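PDB 3N0X: possible substrate binding protein of ABC transporter system from Rhodopseudomonas palustris, which probably binds a branched-chain amino acid or a related small solute and delivers it to an ABC transporter. Local coordinates for residues A[23-28]-A[284-289]; A[83-87]-A[105-110]; A[96-100]-A[307-311]; A[90-94]-A[114-119]. One frame throughout, in Å; residues are numbered along the deposited sequence.

Along the chain the segments come in the order 23-28, 83-87, 90-94, 96-100, 105-110, 114-119, 284-289 and 307-311. Contacts 2 and 4 both use helix 83-96, and their centres are about 11 Å apart. Contacts 3 and 4 lie about 10 Å apart, centre to centre. They are joined by the E308 to R117 salt bridge and by a probable hydrogen bond from L100 N to Y118 O. Contact 1 stands apart, its centre about 17 Å from that of contact 2. Contacts 1 and 3 bring the late helices 283-302 and 307-314 back to the early chain. All four thus tie together the lobe built round the six-stranded mixed sheet.

Contact 1 of 4, residues A[23-28]-A[284-289]; sequences QTETGL and FTAGGF
G27 and G288 form the centre of a close helix-helix crossing with glycine on both sides. Helix segments 23-28 and 284-289 approach to 6.4 Å between axes and cross at -42°. The geometry resembles the right-handed glycine crossings held by CA-H...O contacts. Backbone meets backbone here: G27 CA lies 3.3 Å from T285 O, and L28 CA is 3.4 Å from G288 O. A CB on either glycine would collide with the facing backbone. T285 CG2, anti to the backbone N, lies 3.9 Å from G27 CA. Its OG1 lies against Q23 CB and bonds to D282 N. Replacing T285 with an alanine would probably open a gap beside G27 and leave D282 N without that acceptor. F289 CB rests 3.6 Å from G27 O before its ring leads away. At the other end a water joins the two helices, 2.7 Å from T24 OG1 and 2.8 Å from F284 O. The F284 ring stacks with Y20 and lies near a bound glycerol. Around the pair, T24 and L28 pack on L9 of strand 5-11. T285 and F289 touch helix 264-277 through H273, I265 and W268.

Contact 2 of 4, residues A[83-87]-A[105-110]; sequences SAAAL and AVADQI
The flat groups that meet S83 are peptide units, since neither 83-87 nor 105-110 brings an aromatic ring. The peptide N-H of A107 is directed at S83 OG. The A107 N to S83 OG hydrogen bond is 3.2 Å long and bent, with an angle of 142° at the hydrogen. Q109 touches L87 CD2 through its CB. S83 OG is anti to its own carbonyl carbon (chi1 -71°), which swings it out from the helix start to the loop. A107 CB comes alongside it, 3.5 Å from S83 OG, and A105 CB also lies near the hydroxyl. On the loop side the serine oxygen meets backbone N-H and two methyl groups.

The rest is apolar. A86 CB meets A105 CB at 3.7 Å, methyl against methyl, and also faces I110 CD1 at 3.9 Å. Next to A86, and one turn on from S83, L87 CD2 reaches I110 CG1 at 3.6 Å, the two chains running at a slant. The small side chains of S83, A86, A105 and A107 let helix and loop come close, S83 CA and A105 CA being 4.7 Å apart. A105 O and A107 O both accept from R121 NH1, so R121 of strand 119-121 also holds the loop.

The loop follows strand 100-102, and the contact lies at the N-terminal end of helix 83-96. V106 is near a bound glycerol. In leucine-binding proteins such loops and helix starts line the ligand cleft, so this corner is probably part of the cleft wall.

Contact 3 of 4, residues A[96-100]-A[307-311]; sequences NKKIL and TEKLI
I99 makes the tight side of this contact and T307 the looser, polar side. I99 lies just before strand 100-102, and T307 opens helix 307-314. CG1 of I99 is anti to the carbonyl carbon (chi1 -72°) and its chain is extended, which lays CD1 against the side of helix 307-314. There CD1 presses on L310 CB at 3.5 Å, closer than usual for two carbons. I99 CD1 also lies 4.0 Å from I311 CG1. Beside this, the I99 and T307 side chains pass in opposite directions, I99 CG1 4.1 Å from T307 CG2. L310 is backed by A298 and A302 of helix 283-302, so the tight part is buried.

Toward K97 the contact thins out and becomes polar. K97 follows helix 83-96 with a positive phi, in a Schellman motif. Its side chain leads away from helix 307-314, and the residue is exposed. Its carbonyl turns to the threonine: T307 OG1 donates to K97 O at 2.9 Å. The donor is tilted 19° from the carbonyl plane. A water then donates to T307 OG1 and accepts from I99 N, at 2.9 Å from the I99 N atom.

One hydroxyl thus serves as donor and acceptor at once. It satisfies a backbone carbonyl directly and a backbone amide through water, and no charged side chain takes part in these bonds.

Contact 4 of 4, residues A[90-94]-A[114-119]; sequences LPVAE and KWNRYI
L90 and N116 meet where helix 90-94 is kinked, as P91 and V92 give no bond to the preceding turn, and where 116-119 makes a type I beta turn. N116 also forms an Asx turn, and the segment leads into strand 119-121 of the mixed sheet. N116 ND2 donates to L90 O at 3.1 Å. The oxygen is nearly in the asparagine amide plane, but the donor stands above the carbonyl plane, 74° out of it. L90 O also takes weak bonds from A93 N and E94 N. N116 CG sits between the backbone N and the carbonyl carbon (chi1 72°), and OD1 turns back to accept from Y118 N at 2.9 Å. With N116 cut back to an alanine, Y118 N would probably lose its side-chain acceptor and L90 O its bond from the turn.

Next to this hydrogen bond, L90 CD2 packs on I119 CD1 at 3.7 Å, the two side chains nearly at right angles. A93 CB touches the same I119 CD1 from the helix. L100 of strand 100-102, which pairs with strand 119-121, backs this apolar patch.

The Y118 ring lies against the helix. A93 O is over one face, offset toward the rim, and E94 CA is 3.6 Å from Y118 CD2. The exposed, extended E94 side chain brings its OE1 to 3.4 Å from N116 CB.

Contact 1 of 4, residues A[23-28]-A[284-289]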
# COMPACT_ATOMS: atom_id res chain seq x y z
N GLN A 23 -5.46 -2.17 -13.24
CA GLN A 23 -4.55 -3.15 -12.64
C GLN A 23 -5.19 -3.88 -11.46
O GLN A 23 -4.96 -5.08 -11.28
CB GLN A 23 -3.24 -2.51 -12.19
CG GLN A 23 -2.39 -2.04 -13.35
CD GLN A 23 -1.04 -1.47 -12.91
OE1 GLN A 23 -0.84 -1.10 -11.75
NE2 GLN A 23 -0.12 -1.38 -13.86
N THR A 24 -5.97 -3.17 -10.64
CA THR A 24 -6.68 -3.80 -9.55
C THR A 24 -7.57 -4.91 -10.12
O THR A 24 -7.59 -6.02 -9.61
CB THR A 24 -7.55 -2.82 -8.80
OG1 THR A 24 -6.74 -1.80 -8.19
CG2 THR A 24 -8.34 -3.55 -7.68
N GLU A 25 -8.32 -4.60 -11.17
CA GLU A 25 -9.24 -5.58 -11.78
C GLU A 25 -8.46 -6.78 -12.31
O GLU A 25 -8.86 -7.92 -12.09
CB GLU A 25 -10.12 -4.95 -12.86
CG GLU A 25 -11.07 -5.94 -13.46
CD GLU A 25 -12.03 -5.34 -14.48
OE1 GLU A 25 -11.88 -4.18 -14.86
OE2 GLU A 25 -12.94 -6.10 -14.92
N THR A 26 -7.37 -6.53 -13.03
CA THR A 26 -6.53 -7.65 -13.50
C THR A 26 -6.09 -8.57 -12.34
O THR A 26 -6.16 -9.80 -12.44
CB THR A 26 -5.32 -7.14 -14.27
OG1 THR A 26 -5.77 -6.40 -15.40
CG2 THR A 26 -4.37 -8.29 -14.69
N GLY A 27 -5.63 -7.96 -11.25
CA GLY A 27 -5.18 -8.75 -10.09
C GLY A 27 -6.31 -9.53 -9.47
O GLY A 27 -6.14 -10.71 -9.06
N LEU A 28 -7.47 -8.89 -9.32
CA LEU A 28 -8.64 -9.58 -8.78
C LEU A 28 -8.99 -10.81 -9.65
O LEU A 28 -9.19 -11.92 -9.12
CB LEU A 28 -9.84 -8.62 -8.72
CG LEU A 28 -11.16 -9.24 -8.23
CD1 LEU A 28 -11.05 -9.82 -6.81
CD2 LEU A 28 -12.32 -8.19 -8.38
N PHE A 284 -0.98 -2.47 -7.75
CA PHE A 284 -2.43 -2.62 -7.80
C PHE A 284 -2.82 -4.03 -8.18
O PHE A 284 -3.83 -4.59 -7.69
CB PHE A 284 -3.02 -1.53 -8.71
CG PHE A 284 -2.74 -0.16 -8.21
CD1 PHE A 284 -3.49 0.38 -7.20
CD2 PHE A 284 -1.74 0.61 -8.78
CE1 PHE A 284 -3.23 1.66 -6.71
CE2 PHE A 284 -1.44 1.85 -8.26
CZ PHE A 284 -2.17 2.38 -7.24
N THR A 285 -2.01 -4.63 -9.03
CA THR A 285 -2.22 -6.00 -9.45
C THR A 285 -2.06 -6.91 -8.24
O THR A 285 -2.89 -7.80 -7.96
CB THR A 285 -1.16 -6.42 -10.45
OG1 THR A 285 -0.84 -5.35 -11.36
CG2 THR A 285 -1.65 -7.64 -11.22
N ALA A 286 -0.98 -6.73 -7.50
CA ALA A 286 -0.71 -7.54 -6.33
C ALA A 286 -1.81 -7.38 -5.28
O ALA A 286 -2.25 -8.35 -4.66
CB ALA A 286 0.69 -7.19 -5.71
N GLY A 287 -2.27 -6.16 -5.07
CA GLY A 287 -3.35 -5.92 -4.13
C GLY A 287 -4.70 -6.48 -4.54
O GLY A 287 -5.42 -7.04 -3.71
N GLY A 288 -5.02 -6.41 -5.82
CA GLY A 288 -6.27 -7.00 -6.28
C GLY A 288 -6.27 -8.49 -6.09
O GLY A 288 -7.27 -9.08 -5.72
N PHE A 289 -5.12 -9.09 -6.33
CA PHE A 289 -4.93 -10.54 -6.14
C PHE A 289 -5.10 -10.88 -4.68
O PHE A 289 -5.76 -11.87 -4.31
CB PHE A 289 -3.53 -10.93 -6.66
CG PHE A 289 -3.31 -12.39 -6.96
CD1 PHE A 289 -3.41 -13.35 -5.99
CD2 PHE A 289 -2.91 -12.78 -8.23
CE1 PHE A 289 -3.13 -14.72 -6.28
CE2 PHE A 289 -2.62 -14.09 -8.55
CZ PHE A 289 -2.72 -15.05 -7.55
O HOH W 1 -5.36 -2.85 -6.10

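Contact 2 of 4, residues A[83-87]-A[105-110]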
# COMPACT_ATOMS: atom_id res chain seq x y z
N SER A 83 -8.75 7.06 -1.84
CA SER A 83 -9.05 7.07 -0.40
C SER A 83 -10.25 7.92 -0.03
O SER A 83 -11.03 7.54 0.86
CB SER A 83 -7.88 7.54 0.44
OG SER A 83 -6.85 6.58 0.46
N ALA A 84 -10.40 9.09 -0.66
CA ALA A 84 -11.56 9.92 -0.37
C ALA A 84 -12.87 9.22 -0.73
O ALA A 84 -13.84 9.27 0.04
CB ALA A 84 -11.44 11.31 -1.08
N ALA A 85 -12.90 8.51 -1.86
CA ALA A 85 -14.07 7.73 -2.23
C ALA A 85 -14.29 6.56 -1.23
O ALA A 85 -15.40 6.29 -0.83
CB ALA A 85 -13.95 7.18 -3.70
N ALA A 86 -13.22 5.87 -0.86
CA ALA A 86 -13.34 4.75 0.07
C ALA A 86 -13.88 5.21 1.43
O ALA A 86 -14.75 4.54 2.01
CB ALA A 86 -12.00 4.03 0.22
N LEU A 87 -13.39 6.34 1.92
CA LEU A 87 -13.87 6.87 3.21
C LEU A 87 -15.38 7.20 3.15
O LEU A 87 -16.14 6.88 4.09
CB LEU A 87 -13.06 8.10 3.60
CG LEU A 87 -11.71 7.83 4.20
CD1 LEU A 87 -10.73 9.03 3.96
CD2 LEU A 87 -11.87 7.41 5.72
N ALA A 105 -7.08 1.58 -1.45
CA ALA A 105 -7.01 2.84 -0.67
C ALA A 105 -6.21 2.69 0.62
O ALA A 105 -6.53 1.83 1.45
CB ALA A 105 -8.38 3.37 -0.38
N VAL A 106 -5.25 3.60 0.82
CA VAL A 106 -4.28 3.53 1.92
C VAL A 106 -4.61 4.37 3.16
O VAL A 106 -3.96 4.22 4.17
CB VAL A 106 -2.86 3.98 1.44
CG1 VAL A 106 -2.38 3.12 0.28
CG2 VAL A 106 -2.85 5.49 1.07
N ALA A 107 -5.58 5.27 3.11
CA ALA A 107 -5.76 6.25 4.18
C ALA A 107 -5.88 5.59 5.54
O ALA A 107 -6.69 4.68 5.73
CB ALA A 107 -6.97 7.13 3.92
N ASP A 108 -5.09 6.06 6.50
CA ASP A 108 -5.09 5.45 7.83
C ASP A 108 -6.45 5.46 8.50
O ASP A 108 -6.82 4.52 9.21
CB ASP A 108 -4.09 6.17 8.77
CG ASP A 108 -2.63 5.73 8.56
OD1 ASP A 108 -2.36 4.68 7.93
OD2 ASP A 108 -1.70 6.46 9.06
N GLN A 109 -7.20 6.54 8.27
CA GLN A 109 -8.49 6.72 8.95
C GLN A 109 -9.51 5.60 8.65
O GLN A 109 -10.43 5.39 9.45
CB GLN A 109 -9.09 8.11 8.61
CG GLN A 109 -8.22 9.32 9.04
CD GLN A 109 -6.92 9.55 8.16
OE1 GLN A 109 -6.77 9.03 7.02
NE2 GLN A 109 -5.96 10.33 8.72
N ILE A 110 -9.33 4.90 7.53
CA ILE A 110 -10.23 3.83 7.13
C ILE A 110 -10.26 2.72 8.17
O ILE A 110 -11.32 2.12 8.38
CB ILE A 110 -9.87 3.32 5.73
CG1 ILE A 110 -10.18 4.43 4.72
CG2 ILE A 110 -10.57 1.98 5.39
CD1 ILE A 110 -9.65 4.17 3.28

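Contact 3 of 4, residues A[96-100]-A[307-311]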
# COMPACT_ATOMS: atom_id res chain seq x y z
N ASN A 96 -25.98 -1.24 4.82
CA ASN A 96 -26.43 -2.45 4.16
C ASN A 96 -26.05 -3.76 4.86
O ASN A 96 -26.46 -4.82 4.40
CB ASN A 96 -25.88 -2.44 2.74
CG ASN A 96 -26.57 -1.39 1.91
OD1 ASN A 96 -27.70 -1.61 1.47
ND2 ASN A 96 -25.94 -0.21 1.78
N LYS A 97 -25.29 -3.66 5.95
CA LYS A 97 -24.82 -4.82 6.72
C LYS A 97 -24.11 -5.82 5.80
O LYS A 97 -24.38 -7.00 5.83
CB LYS A 97 -25.93 -5.48 7.53
CG LYS A 97 -26.50 -4.58 8.62
CD LYS A 97 -27.53 -5.30 9.46
CE LYS A 97 -28.10 -4.41 10.57
NZ LYS A 97 -29.06 -5.20 11.39
N LYS A 98 -23.18 -5.29 5.01
CA LYS A 98 -22.37 -6.08 4.11
C LYS A 98 -20.91 -5.62 4.22
O LYS A 98 -20.62 -4.47 4.53
CB LYS A 98 -22.92 -6.01 2.67
CG LYS A 98 -24.20 -6.84 2.45
CD LYS A 98 -24.57 -6.97 0.98
CE LYS A 98 -25.78 -7.88 0.72
NZ LYS A 98 -26.35 -7.78 -0.66
N ILE A 99 -19.99 -6.55 4.00
CA ILE A 99 -18.57 -6.26 4.12
C ILE A 99 -18.05 -5.48 2.92
O ILE A 99 -18.43 -5.74 1.77
CB ILE A 99 -17.79 -7.57 4.32
CG1 ILE A 99 -18.08 -8.12 5.74
CG2 ILE A 99 -16.28 -7.35 4.11
CD1 ILE A 99 -17.70 -9.55 5.87
N LEU A 100 -17.14 -4.56 3.20
CA LEU A 100 -16.33 -3.89 2.20
C LEU A 100 -14.87 -4.20 2.54
O LEU A 100 -14.40 -3.89 3.64
CB LEU A 100 -16.57 -2.40 2.23
CG LEU A 100 -15.67 -1.57 1.29
CD1 LEU A 100 -15.87 -1.90 -0.19
CD2 LEU A 100 -15.89 -0.08 1.53
N THR A 307 -23.19 -12.24 6.39
CA THR A 307 -22.22 -11.25 6.84
C THR A 307 -21.68 -11.55 8.24
O THR A 307 -20.49 -11.47 8.45
CB THR A 307 -22.80 -9.85 6.77
OG1 THR A 307 -23.11 -9.55 5.40
CG2 THR A 307 -21.82 -8.81 7.31
N GLU A 308 -22.52 -11.90 9.21
CA GLU A 308 -21.98 -12.15 10.55
C GLU A 308 -21.01 -13.34 10.54
O GLU A 308 -19.98 -13.29 11.21
CB GLU A 308 -23.09 -12.36 11.60
CG GLU A 308 -23.87 -11.09 11.95
CD GLU A 308 -22.98 -9.99 12.47
OE1 GLU A 308 -22.23 -10.23 13.46
OE2 GLU A 308 -23.03 -8.89 11.89
N LYS A 309 -21.29 -14.36 9.74
CA LYS A 309 -20.38 -15.51 9.64
C LYS A 309 -19.05 -15.12 8.99
O LYS A 309 -17.97 -15.61 9.40
CB LYS A 309 -21.04 -16.69 8.90
CG LYS A 309 -22.17 -17.37 9.70
CD LYS A 309 -22.79 -18.51 8.89
CE LYS A 309 -23.82 -19.29 9.71
NZ LYS A 309 -24.57 -20.24 8.90
N LEU A 310 -19.12 -14.23 8.00
CA LEU A 310 -17.92 -13.74 7.32
C LEU A 310 -17.06 -12.90 8.27
O LEU A 310 -15.84 -13.09 8.31
CB LEU A 310 -18.27 -12.96 6.06
CG LEU A 310 -18.75 -13.82 4.89
CD1 LEU A 310 -19.25 -12.92 3.73
CD2 LEU A 310 -17.65 -14.79 4.47
N ILE A 311 -17.67 -11.99 9.04
CA ILE A 311 -16.90 -11.18 10.00
C ILE A 311 -16.17 -12.10 10.98
O ILE A 311 -15.00 -11.89 11.27
CB ILE A 311 -17.81 -10.15 10.76
CG1 ILE A 311 -18.36 -9.11 9.78
CG2 ILE A 311 -17.02 -9.45 11.91
CD1 ILE A 311 -19.38 -8.12 10.42
O HOH W 2 -20.85 -9.27 3.55

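Contact 4 of 4, residues A[90-94]-A[114-119]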
# COMPACT_ATOMS: atom_id res chain seq x y z
N LEU A 90 -17.55 3.92 3.51
CA LEU A 90 -17.57 3.05 4.68
C LEU A 90 -18.98 2.96 5.33
O LEU A 90 -19.43 1.88 5.66
CB LEU A 90 -16.51 3.47 5.71
CG LEU A 90 -15.11 3.66 5.15
CD1 LEU A 90 -14.16 4.04 6.32
CD2 LEU A 90 -14.57 2.45 4.41
N PRO A 91 -19.69 4.11 5.49
CA PRO A 91 -21.02 4.04 6.10
C PRO A 91 -22.04 3.25 5.28
O PRO A 91 -23.02 2.75 5.84
CB PRO A 91 -21.44 5.52 6.21
CG PRO A 91 -20.21 6.26 6.11
CD PRO A 91 -19.24 5.49 5.32
N VAL A 92 -21.81 3.13 3.98
CA VAL A 92 -22.69 2.35 3.11
C VAL A 92 -22.62 0.85 3.44
O VAL A 92 -23.63 0.15 3.44
CB VAL A 92 -22.37 2.60 1.62
CG1 VAL A 92 -23.30 1.80 0.73
CG2 VAL A 92 -22.46 4.11 1.33
N ALA A 93 -21.41 0.38 3.73
CA ALA A 93 -21.26 -0.99 4.18
C ALA A 93 -22.05 -1.25 5.45
O ALA A 93 -22.78 -2.24 5.55
CB ALA A 93 -19.76 -1.33 4.39
N GLU A 94 -21.95 -0.34 6.42
CA GLU A 94 -22.68 -0.48 7.66
C GLU A 94 -24.19 -0.42 7.42
O GLU A 94 -24.94 -1.21 8.00
CB GLU A 94 -22.25 0.58 8.70
CG GLU A 94 -23.02 0.48 10.01
CD GLU A 94 -22.55 1.49 11.08
OE1 GLU A 94 -21.34 1.58 11.32
OE2 GLU A 94 -23.40 2.14 11.71
N LYS A 114 -12.52 6.42 11.34
CA LYS A 114 -13.70 6.31 10.48
C LYS A 114 -14.11 4.86 10.22
O LYS A 114 -15.04 4.58 9.46
CB LYS A 114 -13.44 7.00 9.14
CG LYS A 114 -13.18 8.49 9.29
CD LYS A 114 -14.34 9.22 9.85
CE LYS A 114 -14.02 10.68 10.14
NZ LYS A 114 -15.17 11.32 10.86
N TRP A 115 -13.42 3.94 10.88
CA TRP A 115 -13.69 2.52 10.73
C TRP A 115 -15.06 2.09 11.29
O TRP A 115 -15.59 2.71 12.21
CB TRP A 115 -12.59 1.74 11.47
CG TRP A 115 -12.73 0.28 11.50
CD1 TRP A 115 -12.30 -0.59 10.55
CD2 TRP A 115 -13.26 -0.50 12.57
NE1 TRP A 115 -12.56 -1.88 10.96
CE2 TRP A 115 -13.16 -1.85 12.18
CE3 TRP A 115 -13.87 -0.18 13.79
CZ2 TRP A 115 -13.61 -2.89 12.99
CZ3 TRP A 115 -14.34 -1.23 14.59
CH2 TRP A 115 -14.18 -2.56 14.18
N ASN A 116 -15.60 1.04 10.71
CA ASN A 116 -16.70 0.29 11.32
C ASN A 116 -16.50 -1.21 11.10
O ASN A 116 -15.64 -1.62 10.31
CB ASN A 116 -18.06 0.79 10.83
CG ASN A 116 -18.36 0.40 9.42
OD1 ASN A 116 -18.47 -0.79 9.10
ND2 ASN A 116 -18.50 1.41 8.55
N ARG A 117 -17.27 -2.00 11.84
CA ARG A 117 -17.09 -3.45 11.90
C ARG A 117 -17.22 -4.20 10.57
O ARG A 117 -16.79 -5.33 10.46
CB ARG A 117 -18.05 -4.07 12.93
CG ARG A 117 -19.51 -3.97 12.53
CD ARG A 117 -20.44 -4.20 13.68
NE ARG A 117 -20.30 -5.57 14.19
CZ ARG A 117 -20.94 -6.62 13.70
NH1 ARG A 117 -21.82 -6.49 12.70
NH2 ARG A 117 -20.72 -7.83 14.21
N TYR A 118 -17.84 -3.58 9.58
CA TYR A 118 -18.03 -4.19 8.25
C TYR A 118 -16.84 -3.95 7.31
O TYR A 118 -16.82 -4.46 6.19
CB TYR A 118 -19.31 -3.62 7.60
CG TYR A 118 -20.55 -4.02 8.42
CD1 TYR A 118 -21.15 -5.24 8.24
CD2 TYR A 118 -21.08 -3.16 9.36
CE1 TYR A 118 -22.24 -5.63 8.99
CE2 TYR A 118 -22.17 -3.55 10.13
CZ TYR A 118 -22.76 -4.79 9.94
OH TYR A 118 -23.86 -5.23 10.67
N ILE A 119 -15.88 -3.18 7.78
CA ILE A 119 -14.70 -2.78 7.00
C ILE A 119 -13.49 -3.67 7.32
O ILE A 119 -13.09 -3.80 8.48
CB ILE A 119 -14.33 -1.28 7.25
CG1 ILE A 119 -15.53 -0.36 7.08
CG2 ILE A 119 -13.12 -0.84 6.36
CD1 ILE A 119 -16.30 -0.53 5.79